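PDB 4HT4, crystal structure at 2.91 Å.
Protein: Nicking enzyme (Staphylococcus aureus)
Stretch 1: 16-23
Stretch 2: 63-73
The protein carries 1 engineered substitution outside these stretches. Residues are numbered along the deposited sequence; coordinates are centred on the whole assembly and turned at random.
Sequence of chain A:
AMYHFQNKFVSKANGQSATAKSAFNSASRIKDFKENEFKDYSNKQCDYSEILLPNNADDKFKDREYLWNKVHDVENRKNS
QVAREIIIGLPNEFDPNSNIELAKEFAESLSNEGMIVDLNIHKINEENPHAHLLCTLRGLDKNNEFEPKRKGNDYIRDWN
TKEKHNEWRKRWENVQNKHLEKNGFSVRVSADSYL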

ATOM      1  N   GLN A  16      -1.967  -0.297 -16.616  1.00 67.38           N
ATOM      2  CA  GLN A  16      -1.856   0.403 -15.343  1.00 71.36           C
ATOM      3  C   GLN A  16      -0.470   1.002 -15.155  1.00 68.02           C
ATOM      4  O   GLN A  16       0.473   0.650 -15.864  1.00 63.12           O
ATOM      5  CB  GLN A  16      -2.186  -0.532 -14.180  1.00 63.80           C
ATOM      6  CG  GLN A  16      -3.597  -1.080 -14.218  1.00 67.81           C
ATOM      7  CD  GLN A  16      -3.865  -2.061 -13.098  1.00 76.26           C
ATOM      8  OE1 GLN A  16      -3.372  -3.189 -13.116  1.00 72.95           O
ATOM      9  NE2 GLN A  16      -4.642  -1.635 -12.111  1.00 67.79           N
ATOM     10  N   SER A  17      -0.356   1.910 -14.193  1.00 70.49           N
ATOM     11  CA  SER A  17       0.909   2.572 -13.914  1.00 61.65           C
ATOM     12  C   SER A  17       1.060   2.865 -12.428  1.00 76.48           C
ATOM     13  O   SER A  17       0.089   3.198 -11.745  1.00 79.45           O
ATOM     14  CB  SER A  17       1.022   3.870 -14.715  1.00 59.62           C
ATOM     15  OG  SER A  17       2.148   4.625 -14.301  1.00 73.82           O
ATOM     16  N   ALA A  18       2.285   2.736 -11.933  1.00 68.54           N
ATOM     17  CA  ALA A  18       2.582   3.031 -10.539  1.00 66.13           C
ATOM     18  C   ALA A  18       2.560   4.535 -10.296  1.00 66.73           C
ATOM     19  O   ALA A  18       2.172   4.995  -9.223  1.00 72.58           O
ATOM     20  CB  ALA A  18       3.929   2.449 -10.150  1.00 70.70           C
ATOM     21  N   THR A  19       2.980   5.298 -11.302  1.00 59.23           N
ATOM     22  CA  THR A  19       2.986   6.753 -11.208  1.00 73.88           C
ATOM     23  C   THR A  19       1.568   7.305 -11.268  1.00 71.53           C
ATOM     24  O   THR A  19       1.251   8.301 -10.621  1.00 66.02           O
ATOM     25  CB  THR A  19       3.826   7.393 -12.327  1.00 72.97           C
ATOM     26  OG1 THR A  19       3.399   6.885 -13.597  1.00 75.50           O
ATOM     27  CG2 THR A  19       5.299   7.077 -12.130  1.00 60.17           C
ATOM     28  N   ALA A  20       0.718   6.650 -12.052  1.00 65.70           N
ATOM     29  CA  ALA A  20      -0.679   7.050 -12.165  1.00 67.15           C
ATOM     30  C   ALA A  20      -1.440   6.753 -10.876  1.00 74.87           C
ATOM     31  O   ALA A  20      -2.189   7.594 -10.381  1.00 80.20           O
ATOM     32  CB  ALA A  20      -1.336   6.354 -13.343  1.00 75.12           C
ATOM     33  N   LYS A  21      -1.246   5.551 -10.340  1.00 68.33           N
ATOM     34  CA  LYS A  21      -1.907   5.140  -9.104  1.00 66.97           C
ATOM     35  C   LYS A  21      -1.466   5.974  -7.906  1.00 69.78           C
ATOM     36  O   LYS A  21      -2.294   6.383  -7.092  1.00 73.66           O
ATOM     37  CB  LYS A  21      -1.662   3.655  -8.827  1.00 67.43           C
ATOM     38  CG  LYS A  21      -2.721   2.739  -9.409  1.00 76.04           C
ATOM     39  CD  LYS A  21      -4.066   2.966  -8.738  1.00 63.65           C
ATOM     40  CE  LYS A  21      -5.164   2.178  -9.430  1.00 72.49           C
ATOM     41  NZ  LYS A  21      -4.834   0.729  -9.510  1.00 73.73           N
ATOM     42  N   SER A  22      -0.165   6.225  -7.803  1.00 65.41           N
ATOM     43  CA  SER A  22       0.374   7.008  -6.698  1.00 64.64           C
ATOM     44  C   SER A  22      -0.133   8.443  -6.744  1.00 72.90           C
ATOM     45  O   SER A  22      -0.321   9.076  -5.707  1.00 75.55           O
ATOM     46  CB  SER A  22       1.901   6.993  -6.716  1.00 66.02           C
ATOM     47  OG  SER A  22       2.400   7.515  -7.933  1.00 84.80           O
ATOM     48  N   ALA A  23      -0.355   8.950  -7.952  1.00 69.49           N
ATOM     49  CA  ALA A  23      -0.870  10.302  -8.132  1.00 75.08           C
ATOM     50  C   ALA A  23      -2.372  10.345  -7.883  1.00 69.84           C
ATOM     51  O   ALA A  23      -2.886  11.290  -7.284  1.00 76.07           O
ATOM     52  CB  ALA A  23      -0.550  10.807  -9.528  1.00 79.16           C
ATOM     53  N   ASP A  63      10.246  10.118  -1.102  1.00 80.39           N
ATOM     54  CA  ASP A  63       9.748  10.961  -2.177  1.00 69.96           C
ATOM     55  C   ASP A  63       8.940  10.103  -3.139  1.00 69.82           C
ATOM     56  O   ASP A  63       9.447   9.120  -3.683  1.00 65.67           O
ATOM     57  CB  ASP A  63      10.899  11.642  -2.913  1.00 73.22           C
ATOM     58  CG  ASP A  63      10.429  12.426  -4.118  1.00 75.38           C
ATOM     59  OD1 ASP A  63      10.027  13.597  -3.947  1.00 81.85           O
ATOM     60  OD2 ASP A  63      10.457  11.870  -5.235  1.00 71.70           O
ATOM     61  N   ARG A  64       7.683  10.475  -3.341  1.00 70.25           N
ATOM     62  CA  ARG A  64       6.761   9.663  -4.124  1.00 72.28           C
ATOM     63  C   ARG A  64       7.154   9.597  -5.597  1.00 68.86           C
ATOM     64  O   ARG A  64       6.933   8.586  -6.262  1.00 70.36           O
ATOM     65  CB  ARG A  64       5.335  10.195  -3.976  1.00 60.30           C
ATOM     66  CG  ARG A  64       4.261   9.225  -4.426  1.00 67.80           C
ATOM     67  CD  ARG A  64       2.886   9.656  -3.940  1.00 79.95           C
ATOM     68  NE  ARG A  64       2.793   9.660  -2.481  1.00 75.51           N
ATOM     69  CZ  ARG A  64       2.844  10.755  -1.731  1.00 78.65           C
ATOM     70  NH1 ARG A  64       2.986  11.946  -2.297  1.00 89.76           N
ATOM     71  NH2 ARG A  64       2.751  10.661  -0.410  1.00 69.62           N
ATOM     72  N   GLU A  65       7.748  10.674  -6.097  1.00 61.81           N
ATOM     73  CA  GLU A  65       8.122  10.749  -7.503  1.00 63.05           C
ATOM     74  C   GLU A  65       9.320   9.860  -7.824  1.00 62.53           C
ATOM     75  O   GLU A  65       9.319   9.141  -8.824  1.00 60.88           O
ATOM     76  CB  GLU A  65       8.414  12.195  -7.902  1.00 77.24           C
ATOM     77  CG  GLU A  65       8.529  12.403  -9.399  1.00 72.75           C
ATOM     78  CD  GLU A  65       8.611  13.866  -9.772  1.00 78.71           C
ATOM     79  OE1 GLU A  65       9.535  14.552  -9.289  1.00 86.57           O
ATOM     80  OE2 GLU A  65       7.744  14.332 -10.540  1.00 70.69           O
ATOM     81  N   TYR A  66      10.342   9.912  -6.974  1.00 53.86           N
ATOM     82  CA  TYR A  66      11.543   9.110  -7.171  1.00 51.79           C
ATOM     83  C   TYR A  66      11.243   7.625  -7.051  1.00 67.99           C
ATOM     84  O   TYR A  66      11.741   6.817  -7.835  1.00 71.66           O
ATOM     85  CB  TYR A  66      12.619   9.495  -6.153  1.00 62.77           C
ATOM     86  CG  TYR A  66      13.803   8.551  -6.125  1.00 78.46           C
ATOM     87  CD1 TYR A  66      14.831   8.668  -7.051  1.00 77.69           C
ATOM     88  CD2 TYR A  66      13.892   7.542  -5.171  1.00 75.94           C
ATOM     89  CE1 TYR A  66      15.915   7.808  -7.031  1.00 78.96           C
ATOM     90  CE2 TYR A  66      14.972   6.677  -5.144  1.00 85.52           C
ATOM     91  CZ  TYR A  66      15.980   6.815  -6.076  1.00 94.17           C
ATOM     92  OH  TYR A  66      17.059   5.959  -6.055  1.00 82.44           O
ATOM     93  N   LEU A  67      10.430   7.279  -6.058  1.00 74.93           N
ATOM     94  CA  LEU A  67      10.129   5.888  -5.742  1.00 56.40           C
ATOM     95  C   LEU A  67       9.567   5.105  -6.925  1.00 60.67           C
ATOM     96  O   LEU A  67      10.147   4.103  -7.340  1.00 59.14           O
ATOM     97  CB  LEU A  67       9.160   5.812  -4.559  1.00 67.97           C
ATOM     98  CG  LEU A  67       8.607   4.429  -4.214  1.00 67.97           C
ATOM     99  CD1 LEU A  67       9.731   3.487  -3.822  1.00 63.56           C
ATOM    100  CD2 LEU A  67       7.573   4.529  -3.104  1.00 63.04           C
ATOM    101  N   TRP A  68       8.450   5.569  -7.472  1.00 57.09           N
ATOM    102  CA  TRP A  68       7.747   4.816  -8.505  1.00 60.74           C
ATOM    103  C   TRP A  68       8.398   4.900  -9.883  1.00 70.39           C
ATOM    104  O   TRP A  68       8.087   4.102 -10.769  1.00 78.06           O
ATOM    105  CB  TRP A  68       6.274   5.220  -8.554  1.00 65.63           C
ATOM    106  CG  TRP A  68       5.597   5.006  -7.241  1.00 72.31           C
ATOM    107  CD1 TRP A  68       5.138   5.965  -6.389  1.00 68.12           C
ATOM    108  CD2 TRP A  68       5.331   3.747  -6.609  1.00 59.96           C
ATOM    109  NE1 TRP A  68       4.587   5.384  -5.274  1.00 70.24           N
ATOM    110  CE2 TRP A  68       4.695   4.022  -5.384  1.00 60.61           C
ATOM    111  CE3 TRP A  68       5.563   2.414  -6.964  1.00 57.29           C
ATOM    112  CZ2 TRP A  68       4.288   3.018  -4.512  1.00 72.26           C
ATOM    113  CZ3 TRP A  68       5.158   1.418  -6.097  1.00 62.69           C
ATOM    114  CH2 TRP A  68       4.528   1.724  -4.886  1.00 67.50           C
ATOM    115  N   ASN A  69       9.296   5.863 -10.065  1.00 67.86           N
ATOM    116  CA  ASN A  69      10.120   5.895 -11.266  1.00 69.30           C
ATOM    117  C   ASN A  69      11.261   4.900 -11.128  1.00 64.37           C
ATOM    118  O   ASN A  69      11.665   4.258 -12.097  1.00 64.95           O
ATOM    119  CB  ASN A  69      10.671   7.298 -11.526  1.00 72.15           C
ATOM    120  CG  ASN A  69       9.631   8.233 -12.105  1.00 71.04           C
ATOM    121  OD1 ASN A  69       9.381   8.232 -13.311  1.00 61.79           O
ATOM    122  ND2 ASN A  69       9.017   9.038 -11.248  1.00 65.48           N
ATOM    123  N   LYS A  70      11.776   4.779  -9.908  1.00 63.74           N
ATOM    124  CA  LYS A  70      12.808   3.799  -9.605  1.00 68.62           C
ATOM    125  C   LYS A  70      12.230   2.397  -9.741  1.00 67.55           C
ATOM    126  O   LYS A  70      12.921   1.467 -10.153  1.00 63.82           O
ATOM    127  CB  LYS A  70      13.346   4.013  -8.190  1.00 66.07           C
ATOM    128  CG  LYS A  70      14.532   3.135  -7.831  1.00 68.40           C
ATOM    129  CD  LYS A  70      15.781   3.560  -8.587  1.00 88.25           C
ATOM    130  CE  LYS A  70      16.991   2.754  -8.144  1.00 88.11           C
ATOM    131  NZ  LYS A  70      18.232   3.184  -8.843  1.00 75.71           N
ATOM    132  N   VAL A  71      10.954   2.257  -9.394  1.00 65.83           N
ATOM    133  CA  VAL A  71      10.254   0.985  -9.530  1.00 64.41           C
ATOM    134  C   VAL A  71      10.011   0.661 -10.999  1.00 61.11           C
ATOM    135  O   VAL A  71      10.293  -0.448 -11.451  1.00 64.05           O
ATOM    136  CB  VAL A  71       8.915   0.989  -8.770  1.00 64.19           C
ATOM    137  CG1 VAL A  71       8.099  -0.245  -9.118  1.00 55.83           C
ATOM    138  CG2 VAL A  71       9.158   1.063  -7.273  1.00 48.73           C
ATOM    139  N   HIS A  72       9.495   1.637 -11.743  1.00 64.32           N
ATOM    140  CA  HIS A  72       9.266   1.473 -13.176  1.00 67.14           C
ATOM    141  C   HIS A  72      10.551   1.111 -13.908  1.00 70.73           C
ATOM    142  O   HIS A  72      10.524   0.407 -14.918  1.00 69.45           O
ATOM    143  CB  HIS A  72       8.675   2.751 -13.775  1.00 61.93           C
ATOM    144  CG  HIS A  72       7.181   2.815 -13.708  1.00 76.35           C
ATOM    145  ND1 HIS A  72       6.478   3.981 -13.924  1.00 79.16           N
ATOM    146  CD2 HIS A  72       6.257   1.858 -13.461  1.00 77.28           C
ATOM    147  CE1 HIS A  72       5.185   3.739 -13.807  1.00 72.91           C
ATOM    148  NE2 HIS A  72       5.023   2.459 -13.527  1.00 65.45           N
ATOM    149  N   ASP A  73      11.673   1.598 -13.389  1.00 65.38           N
ATOM    150  CA  ASP A  73      12.982   1.301 -13.956  1.00 69.78           C
ATOM    151  C   ASP A  73      13.289  -0.192 -13.893  1.00 72.85           C
ATOM    152  O   ASP A  73      13.785  -0.777 -14.858  1.00 75.09           O
ATOM    153  CB  ASP A  73      14.063   2.083 -13.212  1.00 78.45           C
ATOM    154  CG  ASP A  73      15.455   1.778 -13.721  1.00 80.02           C
ATOM    155  OD1 ASP A  73      15.605   1.543 -14.939  1.00 92.82           O
ATOM    156  OD2 ASP A  73      16.400   1.773 -12.905  1.00 75.25           O
TER

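Residues 18-23 and 64-73 form two helices that run nearly antiparallel: their N-to-C directions differ by 154°, and their axes approach to 9.4 Å. The register follows from this orientation. Thr19 CA lies 5.8 Å from Trp68 CA, and, one turn along, Ser22 CA pairs with Arg64 CA at 7.4 Å, so progress up one helix matches descent along the other. Contact between the stretches buries 351 Å², both sides summed.

Ser17 caps the first helix from the position just before it, its OG accepting from Thr19 N (3.2 Å) and Ala20 N (3.3 Å); both bonds are weak. The backbone NH groups of a helix's first turn lack intrahelical carbonyl partners, and Ala18 N finds its acceptor across the interface: it donates to His72 NE2 at 3.2 Å with an N-H...acceptor angle of 157°. This is the one hydrogen bond between the stretches, and it identifies NE2 as the unprotonated ring nitrogen in that interaction. Two hydroxyl oxygens also lie at the edge of the imidazole, near its plane: Ser17 OG is 3.2 Å from His72 CE1 and Thr19 OG1 3.6 Å from the same carbon.

Trp68 occupies the middle of the contact. Its CA-to-CB bond points toward the first stretch, and Ala18 CB packs 3.6 Å from Trp68 CE3, an apolar contact between a methyl and the indole. Ala18 O lies over one face of the indole, while Ser22 CB reaches Trp68 CD1 at 3.4 Å obliquely. Thr19 contributes its methyl, with CG2 4.1 Å from Trp68 CB.

Farther along, the contact becomes looser. The aliphatic part of Arg64 lies against Ser22, with Arg64 CD 3.7 Å from Ser22 O and 4.0 Å from Ser22 CB; its NE is hydrogen-bonded elsewhere in the structure.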